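Putative adenosine kinase (Schistosoma mansoni, PDB 3VAS) probably catalyses the ATP-dependent phosphorylation of adenosine to AMP, as a ribokinase-fold (pfkB family) kinase, and is seen here with adenosine bound. Local coordinates at residues A[38-43]-A[143-148]; A[49-54]-A[64-69]; A[235-240]-A[276-281]; A[264-269]-A[290-295]. One frame throughout, in Å; residues are numbered along the deposited sequence.

Contact 1 of 4, residues A[38-43]-A[143-148]; sequences IVDADD and VLVSEK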
# COMPACT_ATOMS: atom_id res chain seq x y z
N ILE A 38 -6.44 14.16 -8.44
CA ILE A 38 -7.72 13.53 -8.71
C ILE A 38 -8.60 14.40 -9.59
O ILE A 38 -8.92 15.54 -9.25
CB ILE A 38 -8.46 13.22 -7.39
CG1 ILE A 38 -7.52 12.47 -6.44
CG2 ILE A 38 -9.73 12.42 -7.66
CD1 ILE A 38 -8.09 12.27 -5.05
N VAL A 39 -9.00 13.84 -10.73
CA VAL A 39 -9.74 14.60 -11.74
C VAL A 39 -10.93 13.81 -12.25
O VAL A 39 -10.86 12.59 -12.40
CB VAL A 39 -8.81 14.98 -12.92
CG1 VAL A 39 -7.95 13.79 -13.36
CG2 VAL A 39 -9.60 15.53 -14.10
N ASP A 40 -12.04 14.50 -12.48
CA ASP A 40 -13.16 13.92 -13.21
C ASP A 40 -12.78 13.83 -14.69
O ASP A 40 -12.75 14.84 -15.40
CB ASP A 40 -14.42 14.77 -13.04
CG ASP A 40 -15.00 14.66 -11.64
OD1 ASP A 40 -14.80 13.62 -10.99
OD2 ASP A 40 -15.67 15.62 -11.20
N ALA A 41 -12.48 12.62 -15.14
CA ALA A 41 -11.95 12.41 -16.48
C ALA A 41 -13.05 12.19 -17.52
O ALA A 41 -14.08 11.58 -17.23
CB ALA A 41 -10.98 11.25 -16.49
N ASP A 42 -12.81 12.69 -18.73
CA ASP A 42 -13.70 12.44 -19.85
C ASP A 42 -13.47 11.02 -20.36
O ASP A 42 -12.40 10.44 -20.15
CB ASP A 42 -13.45 13.45 -20.97
CG ASP A 42 -13.38 14.88 -20.47
OD1 ASP A 42 -14.45 15.53 -20.37
OD2 ASP A 42 -12.26 15.36 -20.18
N ASP A 43 -14.46 10.47 -21.04
CA ASP A 43 -14.41 9.08 -21.48
C ASP A 43 -13.31 8.80 -22.50
O ASP A 43 -12.79 7.68 -22.56
CB ASP A 43 -15.77 8.64 -22.03
CG ASP A 43 -16.90 8.91 -21.06
OD1 ASP A 43 -17.03 8.15 -20.07
OD2 ASP A 43 -17.67 9.87 -21.28
N VAL A 143 -5.02 10.45 -11.01
CA VAL A 143 -6.14 9.58 -10.64
C VAL A 143 -7.37 10.00 -11.43
O VAL A 143 -8.00 11.02 -11.13
CB VAL A 143 -6.42 9.61 -9.13
CG1 VAL A 143 -7.49 8.59 -8.76
CG2 VAL A 143 -5.13 9.35 -8.35
N LEU A 144 -7.71 9.21 -12.44
CA LEU A 144 -8.79 9.56 -13.36
C LEU A 144 -10.12 8.96 -12.91
O LEU A 144 -10.31 7.75 -12.94
CB LEU A 144 -8.44 9.09 -14.77
CG LEU A 144 -7.67 10.08 -15.65
CD1 LEU A 144 -6.39 10.57 -14.99
CD2 LEU A 144 -7.38 9.46 -17.00
N VAL A 145 -11.04 9.82 -12.49
CA VAL A 145 -12.32 9.35 -11.97
C VAL A 145 -13.47 9.59 -12.94
O VAL A 145 -13.61 10.68 -13.50
CB VAL A 145 -12.64 10.00 -10.60
CG1 VAL A 145 -14.03 9.58 -10.12
CG2 VAL A 145 -11.58 9.62 -9.57
N SER A 146 -14.28 8.56 -13.16
CA SER A 146 -15.52 8.71 -13.90
C SER A 146 -16.54 7.69 -13.40
O SER A 146 -16.21 6.79 -12.64
CB SER A 146 -15.29 8.56 -15.40
OG SER A 146 -14.80 7.27 -15.72
N GLU A 147 -17.78 7.85 -13.83
CA GLU A 147 -18.84 6.93 -13.45
C GLU A 147 -18.57 5.55 -14.04
O GLU A 147 -18.91 4.52 -13.45
CB GLU A 147 -20.20 7.45 -13.90
CG GLU A 147 -21.37 6.61 -13.43
CD GLU A 147 -22.70 7.23 -13.81
OE1 GLU A 147 -22.98 8.36 -13.37
OE2 GLU A 147 -23.47 6.58 -14.55
N LYS A 148 -17.92 5.53 -15.21
CA LYS A 148 -17.60 4.29 -15.90
C LYS A 148 -16.37 3.60 -15.32
O LYS A 148 -16.39 2.39 -15.06
CB LYS A 148 -17.38 4.56 -17.39
CG LYS A 148 -17.97 3.53 -18.34
CD LYS A 148 -19.26 4.04 -18.96
CE LYS A 148 -19.03 5.35 -19.69
NZ LYS A 148 -20.30 5.99 -20.14
O HOH W 1 -15.71 12.46 -15.04
O HOH W 2 -15.32 6.86 -18.60
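Val39 is bracketed by Val143 and Val145, the signature of a parallel strand pair. Its N donates to Val143 O at 3.0 Å, its O accepts from Val145 N at 2.8 Å, and both donors lie nearly along the C=O axis. Two residues on, Ala41 N reaches Val145 O at 2.8 Å, this time tilted 27° from the carbonyl plane, where the chain leaves the strand after Asp40.

The tight part lies on the face of Val39 and Leu144. Ala41 CB presses on Leu144 CG at 3.6 Å, and Val39 CG1, set between its own N and carbonyl carbon (chi1 45°), runs alongside Leu144 CD1 at 3.9 Å; Ile70 and Ile66 of helix 65-70 pack on Val39 and Leu144 respectively. On the reverse face Ile38 lies beside Val143, and its CG2 branch meets Val145 CG2 at 3.9 Å.

Past the strand ends the contact loosens into solvent. One water donates to Ala41 O and Val145 O; a second links Asp43 OD1 with Ser146 OG, whose main partner is Leu149 O. Lys148, bent at chi2 and chi3, crosses Asp43 at about a right angle, leaving NZ a long 3.9 Å from OD1.

The chemistry implies that backbone bonds and aliphatic packing hold strand 27-40 against strand 138-145, while the hydrated ion pair probably adds little.

Contact 2 of 4, residues A[49-54]-A[64-69]; sequences YNLKKD and MTIYDE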
# COMPACT_ATOMS: atom_id res chain seq x y z
N TYR A 49 -5.28 6.84 -23.62
CA TYR A 49 -4.11 6.36 -22.89
C TYR A 49 -4.14 4.86 -22.61
O TYR A 49 -3.30 4.35 -21.86
CB TYR A 49 -3.92 7.14 -21.59
CG TYR A 49 -3.59 8.59 -21.82
CD1 TYR A 49 -4.58 9.57 -21.73
CD2 TYR A 49 -2.31 8.99 -22.16
CE1 TYR A 49 -4.28 10.90 -21.95
CE2 TYR A 49 -2.00 10.31 -22.38
CZ TYR A 49 -2.98 11.26 -22.28
OH TYR A 49 -2.66 12.57 -22.50
N ASN A 50 -5.10 4.16 -23.22
CA ASN A 50 -5.26 2.72 -23.04
C ASN A 50 -5.31 2.31 -21.57
O ASN A 50 -4.58 1.41 -21.14
CB ASN A 50 -4.16 1.95 -23.77
CG ASN A 50 -4.54 0.51 -24.05
OD1 ASN A 50 -5.72 0.16 -24.07
ND2 ASN A 50 -3.54 -0.34 -24.25
N LEU A 51 -6.16 2.98 -20.79
CA LEU A 51 -6.25 2.73 -19.35
C LEU A 51 -7.39 1.78 -19.02
O LEU A 51 -8.39 1.72 -19.73
CB LEU A 51 -6.43 4.05 -18.60
CG LEU A 51 -5.36 5.11 -18.88
CD1 LEU A 51 -5.63 6.37 -18.08
CD2 LEU A 51 -3.97 4.56 -18.57
N LYS A 52 -7.22 1.04 -17.93
CA LYS A 52 -8.17 -0.01 -17.55
C LYS A 52 -8.81 0.26 -16.19
O LYS A 52 -8.24 0.97 -15.36
CB LYS A 52 -7.47 -1.37 -17.56
CG LYS A 52 -6.87 -1.75 -18.90
CD LYS A 52 -5.62 -2.60 -18.74
CE LYS A 52 -5.92 -3.92 -18.05
NZ LYS A 52 -4.70 -4.77 -17.91
N LYS A 53 -9.98 -0.33 -15.97
CA LYS A 53 -10.72 -0.20 -14.72
C LYS A 53 -9.91 -0.63 -13.50
O LYS A 53 -9.25 -1.67 -13.52
CB LYS A 53 -12.01 -1.04 -14.79
CG LYS A 53 -12.93 -0.89 -13.59
CD LYS A 53 -13.84 0.33 -13.74
CE LYS A 53 -14.51 0.71 -12.43
NZ LYS A 53 -13.57 1.39 -11.48
N ASP A 54 -9.97 0.17 -12.45
CA ASP A 54 -9.35 -0.15 -11.16
C ASP A 54 -7.88 -0.54 -11.26
O ASP A 54 -7.38 -1.30 -10.45
CB ASP A 54 -10.12 -1.28 -10.46
CG ASP A 54 -11.50 -0.84 -10.00
OD1 ASP A 54 -12.44 -1.67 -10.06
OD2 ASP A 54 -11.65 0.32 -9.58
N MET A 64 2.92 10.60 -20.99
CA MET A 64 3.40 11.83 -20.36
C MET A 64 2.51 13.06 -20.55
O MET A 64 2.49 13.93 -19.68
CB MET A 64 4.84 12.14 -20.79
CG MET A 64 5.86 11.17 -20.22
SD MET A 64 5.74 10.97 -18.43
CE MET A 64 6.94 9.66 -18.18
N THR A 65 1.77 13.12 -21.65
CA THR A 65 0.92 14.29 -21.90
C THR A 65 -0.25 14.38 -20.94
O THR A 65 -0.86 15.45 -20.82
CB THR A 65 0.39 14.31 -23.35
OG1 THR A 65 -0.25 13.06 -23.64
CG2 THR A 65 1.52 14.55 -24.34
N ILE A 66 -0.56 13.28 -20.25
CA ILE A 66 -1.73 13.23 -19.37
C ILE A 66 -1.65 14.27 -18.25
O ILE A 66 -2.67 14.84 -17.85
CB ILE A 66 -1.97 11.80 -18.78
CG1 ILE A 66 -3.41 11.65 -18.32
CG2 ILE A 66 -1.00 11.49 -17.64
CD1 ILE A 66 -3.72 10.29 -17.73
N TYR A 67 -0.45 14.55 -17.76
CA TYR A 67 -0.28 15.48 -16.65
C TYR A 67 -0.57 16.92 -17.04
O TYR A 67 -1.21 17.66 -16.30
CB TYR A 67 1.11 15.31 -16.01
CG TYR A 67 1.35 13.89 -15.56
CD1 TYR A 67 0.71 13.38 -14.43
CD2 TYR A 67 2.18 13.05 -16.28
CE1 TYR A 67 0.91 12.08 -14.03
CE2 TYR A 67 2.39 11.74 -15.88
CZ TYR A 67 1.75 11.26 -14.76
OH TYR A 67 1.96 9.96 -14.37
N ASP A 68 -0.10 17.33 -18.22
CA ASP A 68 -0.44 18.64 -18.75
C ASP A 68 -1.92 18.69 -19.10
O ASP A 68 -2.58 19.71 -18.93
CB ASP A 68 0.40 18.97 -19.99
CG ASP A 68 1.84 19.30 -19.65
OD1 ASP A 68 2.09 19.87 -18.57
OD2 ASP A 68 2.73 18.98 -20.47
N GLU A 69 -2.43 17.56 -19.59
CA GLU A 69 -3.81 17.49 -20.05
C GLU A 69 -4.84 17.65 -18.92
O GLU A 69 -5.76 18.46 -19.03
CB GLU A 69 -4.07 16.19 -20.82
CG GLU A 69 -5.42 16.16 -21.51
CD GLU A 69 -5.50 15.09 -22.59
OE1 GLU A 69 -4.67 14.15 -22.58
OE2 GLU A 69 -6.40 15.19 -23.46
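Tyr49 OH is gripped by two side chains: it accepts from Thr65 OG1 at 2.7 Å and donates to Glu69 OE1 at 2.6 Å. The tyrosine stands just past helix 44-48, which ends in a Schellman motif: Asn50, with positive phi, is the C-prime residue, and Leu51 N returns to Tyr46 O. The contact thus ties the C-terminal end of helix 44-48 to helix 65-70.

Both polar partners sit at the ring edge, in its plane, and fix the place and direction of the hydroxyl. Glu69 OE1 is met nearly along its C-O axis, yet the carboxylate plane is turned 69° from the ring. Glu69 CG is anti to the backbone N (chi1 -171°) and the chain runs extended from there, which carries the carboxylate from one turn further along the helix to the hydroxyl. The other oxygen, OE2, forms a salt bridge with Lys48, a second hold that would be expected to keep the group charged.

Ile66 covers one face of the Tyr49 ring and limits how the ring can turn. Its CB lies 4.0 Å from the centroid and 23° off the normal, a CH-pi contact, while CG1 approaches CE1 of the ring at 3.8 Å. Leu51 CD1 comes to 4.4 Å from Ile66 CD1, and both residues also rest on Leu144 of strand 138-145. The remaining branch of the isoleucine turns to its neighbour: Ile66 CG2 sits 3.7 Å above the plane of the Tyr67 ring, over its centre.

Contact 3 of 4, residues A[235-240]-A[276-281]; sequences NIVFGN and RKRLVI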
# COMPACT_ATOMS: atom_id res chain seq x y z
N ASN A 235 5.45 -12.17 7.03
CA ASN A 235 4.58 -12.89 7.96
C ASN A 235 3.12 -12.73 7.58
O ASN A 235 2.30 -13.60 7.87
CB ASN A 235 4.81 -12.40 9.38
CG ASN A 235 6.27 -12.43 9.77
OD1 ASN A 235 7.00 -11.45 9.58
ND2 ASN A 235 6.72 -13.56 10.31
N ILE A 236 2.80 -11.61 6.94
CA ILE A 236 1.44 -11.33 6.50
C ILE A 236 1.46 -10.77 5.08
O ILE A 236 2.23 -9.86 4.77
CB ILE A 236 0.73 -10.31 7.43
CG1 ILE A 236 0.77 -10.79 8.88
CG2 ILE A 236 -0.71 -10.07 6.98
CD1 ILE A 236 0.05 -9.86 9.84
N VAL A 237 0.61 -11.32 4.21
CA VAL A 237 0.51 -10.84 2.83
C VAL A 237 -0.91 -10.40 2.51
O VAL A 237 -1.86 -11.16 2.72
CB VAL A 237 0.95 -11.92 1.81
CG1 VAL A 237 0.83 -11.40 0.39
CG2 VAL A 237 2.37 -12.39 2.09
N PHE A 238 -1.04 -9.17 2.01
CA PHE A 238 -2.33 -8.63 1.59
C PHE A 238 -2.41 -8.63 0.07
O PHE A 238 -1.41 -8.37 -0.61
CB PHE A 238 -2.49 -7.19 2.08
CG PHE A 238 -2.55 -7.03 3.57
CD1 PHE A 238 -3.77 -7.05 4.23
CD2 PHE A 238 -1.40 -6.84 4.31
CE1 PHE A 238 -3.84 -6.90 5.60
CE2 PHE A 238 -1.46 -6.67 5.70
CZ PHE A 238 -2.68 -6.70 6.34
N GLY A 239 -3.60 -8.88 -0.46
CA GLY A 239 -3.82 -8.80 -1.89
C GLY A 239 -5.28 -8.57 -2.20
O GLY A 239 -6.13 -8.68 -1.31
N ASN A 240 -5.58 -8.22 -3.44
CA ASN A 240 -6.97 -8.20 -3.89
C ASN A 240 -7.20 -9.24 -4.99
O ASN A 240 -6.27 -9.94 -5.38
CB ASN A 240 -7.42 -6.79 -4.32
CG ASN A 240 -6.69 -6.27 -5.55
OD1 ASN A 240 -6.15 -7.04 -6.35
ND2 ASN A 240 -6.68 -4.96 -5.72
N ARG A 276 7.23 -21.74 10.06
CA ARG A 276 6.69 -20.49 10.58
C ARG A 276 5.33 -20.24 9.95
O ARG A 276 5.06 -20.68 8.84
CB ARG A 276 7.66 -19.35 10.25
CG ARG A 276 7.44 -18.06 11.02
CD ARG A 276 8.42 -16.98 10.58
NE ARG A 276 9.78 -17.17 11.10
CZ ARG A 276 10.79 -17.67 10.40
NH1 ARG A 276 10.61 -18.06 9.15
NH2 ARG A 276 11.99 -17.80 10.95
N LYS A 277 4.47 -19.53 10.67
CA LYS A 277 3.13 -19.21 10.19
C LYS A 277 3.10 -17.93 9.35
O LYS A 277 3.55 -16.87 9.80
CB LYS A 277 2.17 -19.10 11.37
CG LYS A 277 0.86 -18.40 11.07
CD LYS A 277 -0.06 -18.43 12.28
CE LYS A 277 -1.32 -17.60 12.05
NZ LYS A 277 -2.33 -17.80 13.13
N ARG A 278 2.57 -18.03 8.13
CA ARG A 278 2.31 -16.84 7.33
C ARG A 278 0.82 -16.68 7.08
O ARG A 278 0.15 -17.63 6.70
CB ARG A 278 3.05 -16.86 5.99
CG ARG A 278 2.69 -15.67 5.10
CD ARG A 278 3.67 -15.46 3.96
NE ARG A 278 3.88 -16.68 3.21
CZ ARG A 278 5.01 -17.37 3.18
NH1 ARG A 278 6.07 -16.94 3.85
NH2 ARG A 278 5.07 -18.48 2.48
N LEU A 279 0.32 -15.46 7.28
CA LEU A 279 -1.09 -15.16 7.09
C LEU A 279 -1.32 -14.48 5.74
O LEU A 279 -0.60 -13.55 5.38
CB LEU A 279 -1.59 -14.26 8.22
CG LEU A 279 -3.06 -13.85 8.18
CD1 LEU A 279 -3.94 -15.08 8.30
CD2 LEU A 279 -3.37 -12.85 9.28
N VAL A 280 -2.31 -14.95 4.99
CA VAL A 280 -2.63 -14.37 3.69
C VAL A 280 -4.08 -13.89 3.67
O VAL A 280 -4.99 -14.62 4.06
CB VAL A 280 -2.38 -15.37 2.54
CG1 VAL A 280 -2.65 -14.73 1.19
CG2 VAL A 280 -0.94 -15.89 2.60
N ILE A 281 -4.29 -12.66 3.23
CA ILE A 281 -5.63 -12.07 3.19
C ILE A 281 -5.89 -11.49 1.81
O ILE A 281 -5.18 -10.59 1.36
CB ILE A 281 -5.78 -10.95 4.24
CG1 ILE A 281 -5.46 -11.47 5.64
CG2 ILE A 281 -7.18 -10.33 4.18
CD1 ILE A 281 -5.49 -10.41 6.73
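Phe238 and Ile281 stand side by side, pointing the same way from one face of a parallel strand pair, with Phe238 CE1 4.0 Å from Ile281 CD1. Phe238 CG and Ile281 CG1 both lie opposite the carbonyl carbon and beside the backbone N (chi1 -65° and -56°), which keeps ring and aliphatic arm in step. Ile236 and Leu279 share this face, packed through CG1 of the former and CB of the latter at 4.2 Å. Helix 318-330 covers it, with Phe326 touching both Leu279 and Ile281.

On the face of Val237 and Val280 the side chains are more slanted. Val237 CG2 meets Arg278 CD at 3.8 Å, the two side chains crossing obliquely, and Arg278 then bends at chi3 to bring NE to Ile265 O. Ile265, on helix 257-267, also packs on Val237 and Val280, so each face of the pair has a helix against it. This is the layered alpha/beta core of the ribokinase fold, in which strands 236-240 and 279-284 are neighbours joined by a helical crossover.

The register follows from alternating backbone bonds. Leu279 N donates to Asn235 O and Val237 N to Leu279 O, both at 2.8 Å; Ile281 N donates to Val237 O, and Gly239 N closes the ladder on Ile281 O at 3.0 Å. Just ahead of the two strands, Asn235 ND2 lies 3.8 Å from Arg276 CD, with amide and guanidinium planes 88° apart. Their polar ends are engaged elsewhere: Asn235 OD1 accepts from Phe210 N, and Arg276 pairs with Glu207 and Asp272.

Contact 4 of 4, residues A[264-269]-A[290-295]; sequences YIADLP and LYTDSS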
# COMPACT_ATOMS: atom_id res chain seq x y z
N TYR A 264 -1.14 -21.13 -2.19
CA TYR A 264 0.24 -21.13 -2.67
C TYR A 264 1.11 -20.13 -1.92
O TYR A 264 2.21 -20.46 -1.49
CB TYR A 264 0.27 -20.85 -4.17
CG TYR A 264 1.64 -20.95 -4.80
CD1 TYR A 264 2.08 -22.14 -5.37
CD2 TYR A 264 2.49 -19.85 -4.83
CE1 TYR A 264 3.33 -22.23 -5.96
CE2 TYR A 264 3.75 -19.93 -5.41
CZ TYR A 264 4.16 -21.12 -5.97
OH TYR A 264 5.41 -21.20 -6.55
N ILE A 265 0.62 -18.90 -1.78
CA ILE A 265 1.37 -17.85 -1.10
C ILE A 265 1.59 -18.19 0.38
O ILE A 265 2.67 -17.97 0.93
CB ILE A 265 0.67 -16.48 -1.23
CG1 ILE A 265 0.71 -16.01 -2.69
CG2 ILE A 265 1.33 -15.44 -0.32
CD1 ILE A 265 0.15 -14.61 -2.89
N ALA A 266 0.55 -18.72 1.02
CA ALA A 266 0.63 -19.12 2.42
C ALA A 266 1.66 -20.21 2.65
O ALA A 266 2.31 -20.25 3.70
CB ALA A 266 -0.74 -19.58 2.91
N ASP A 267 1.82 -21.10 1.67
CA ASP A 267 2.67 -22.27 1.84
C ASP A 267 4.11 -22.11 1.35
O ASP A 267 4.93 -23.00 1.55
CB ASP A 267 2.04 -23.50 1.18
CG ASP A 267 0.77 -23.96 1.86
OD1 ASP A 267 0.44 -23.41 2.94
OD2 ASP A 267 0.12 -24.88 1.34
N LEU A 268 4.41 -20.99 0.71
CA LEU A 268 5.78 -20.75 0.23
C LEU A 268 6.73 -20.80 1.41
O LEU A 268 6.44 -20.23 2.46
CB LEU A 268 5.90 -19.40 -0.48
CG LEU A 268 5.59 -19.34 -1.97
CD1 LEU A 268 5.63 -17.90 -2.46
CD2 LEU A 268 6.57 -20.20 -2.76
N PRO A 269 7.86 -21.50 1.26
CA PRO A 269 8.84 -21.57 2.35
C PRO A 269 9.34 -20.18 2.73
O PRO A 269 9.40 -19.29 1.88
CB PRO A 269 9.99 -22.39 1.74
CG PRO A 269 9.34 -23.21 0.67
CD PRO A 269 8.26 -22.32 0.10
N LEU A 290 -11.10 -13.51 1.47
CA LEU A 290 -10.56 -14.82 1.81
C LEU A 290 -9.36 -14.65 2.72
O LEU A 290 -8.59 -13.70 2.58
CB LEU A 290 -10.15 -15.58 0.54
CG LEU A 290 -11.23 -15.74 -0.54
CD1 LEU A 290 -10.65 -16.35 -1.80
CD2 LEU A 290 -12.40 -16.56 -0.02
N TYR A 291 -9.21 -15.57 3.67
CA TYR A 291 -7.99 -15.62 4.47
C TYR A 291 -7.63 -17.06 4.82
O TYR A 291 -8.49 -17.93 4.90
CB TYR A 291 -8.10 -14.76 5.73
CG TYR A 291 -9.08 -15.27 6.77
CD1 TYR A 291 -8.68 -16.15 7.77
CD2 TYR A 291 -10.40 -14.84 6.78
CE1 TYR A 291 -9.57 -16.60 8.73
CE2 TYR A 291 -11.30 -15.29 7.73
CZ TYR A 291 -10.88 -16.17 8.71
OH TYR A 291 -11.78 -16.62 9.65
N THR A 292 -6.33 -17.29 5.00
CA THR A 292 -5.82 -18.58 5.45
C THR A 292 -4.44 -18.32 6.01
O THR A 292 -3.93 -17.20 5.94
CB THR A 292 -5.72 -19.60 4.29
OG1 THR A 292 -5.39 -20.91 4.81
CG2 THR A 292 -4.65 -19.16 3.29
N ASP A 293 -3.84 -19.35 6.59
CA ASP A 293 -2.43 -19.29 6.97
C ASP A 293 -1.78 -20.65 6.72
O ASP A 293 -2.47 -21.63 6.46
CB ASP A 293 -2.26 -18.84 8.42
CG ASP A 293 -2.98 -19.72 9.39
OD1 ASP A 293 -2.39 -20.74 9.81
OD2 ASP A 293 -4.13 -19.40 9.74
N SER A 294 -0.45 -20.69 6.80
CA SER A 294 0.30 -21.90 6.44
C SER A 294 -0.03 -23.12 7.30
O SER A 294 0.21 -24.25 6.87
CB SER A 294 1.81 -21.62 6.45
OG SER A 294 2.19 -20.78 7.52
N SER A 295 -0.58 -22.90 8.49
CA SER A 295 -0.97 -23.98 9.39
C SER A 295 -2.41 -24.42 9.17
O SER A 295 -2.88 -25.37 9.79
CB SER A 295 -0.80 -23.54 10.85
OG SER A 295 0.54 -23.21 11.13
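Ala266 and Thr292 make the apolar part of this contact, methyl to methyl, with CB of the alanine 4.0 Å from CG2 of the threonine. Thr292 has OG1 anti to the backbone N (chi1 -172°), which leaves CG2 facing the helix. Val280, on the adjoining strand, extends the patch beneath Ala266.

Close packing against polar atoms comes next. Ala266 O, in the last turn of helix 257-267, has Ser294 CB at 3.1 Å, a snug approach of a carbon to a carbonyl oxygen. Asp267 OD1 reaches Ser294 CA at 3.8 Å, again without a bond between the two segments.

Hydrogen bonds and charges work through third parties. Arg263, one turn back on the same helix, forms a salt bridge from NH1 to Asp267 OD1 and donates from NH2 to Thr292 OG1, spanning the contact with a single guanidinium. Ser294 OG instead bonds to Arg278 N and Arg276 O.

Within segment 290-295, Asp293 OD1 accepts from Ser295 N at 3.1 Å, on the anti side and 28° out of the carboxylate plane, an Asx turn at the end of strand 287-293. The end of helix 257-267 packs on this strand, the returning arm of the antiparallel hairpin with strand 279-284, in the ribokinase-type alpha/beta fold.

Overall arrangement
The four contacts form two clusters. Contacts 1 and 2 have centres 10 Å apart, with contact 2 nested inside the loop that contact 1 closes; Leu144 CD2 joins them, 3.7 Å from Leu51 CD1. Contacts 3 and 4, with centres 7 Å apart, share the hairpin of strands 279-284 and 287-293, where Leu279 CD1 packs 3.2 Å from Thr292 O. Contacts 1 and 3 lie on opposite sides of the chain's centre, about 33 Å between centres. Bound adenosine is nearest contact 1, about 6 Å from the Val143 side chain. The side chain of Phe238 in contact 3 is about 11 Å from the bound adenosine. The side chain of Leu51 in contact 2 is about 12 Å from the bound adenosine.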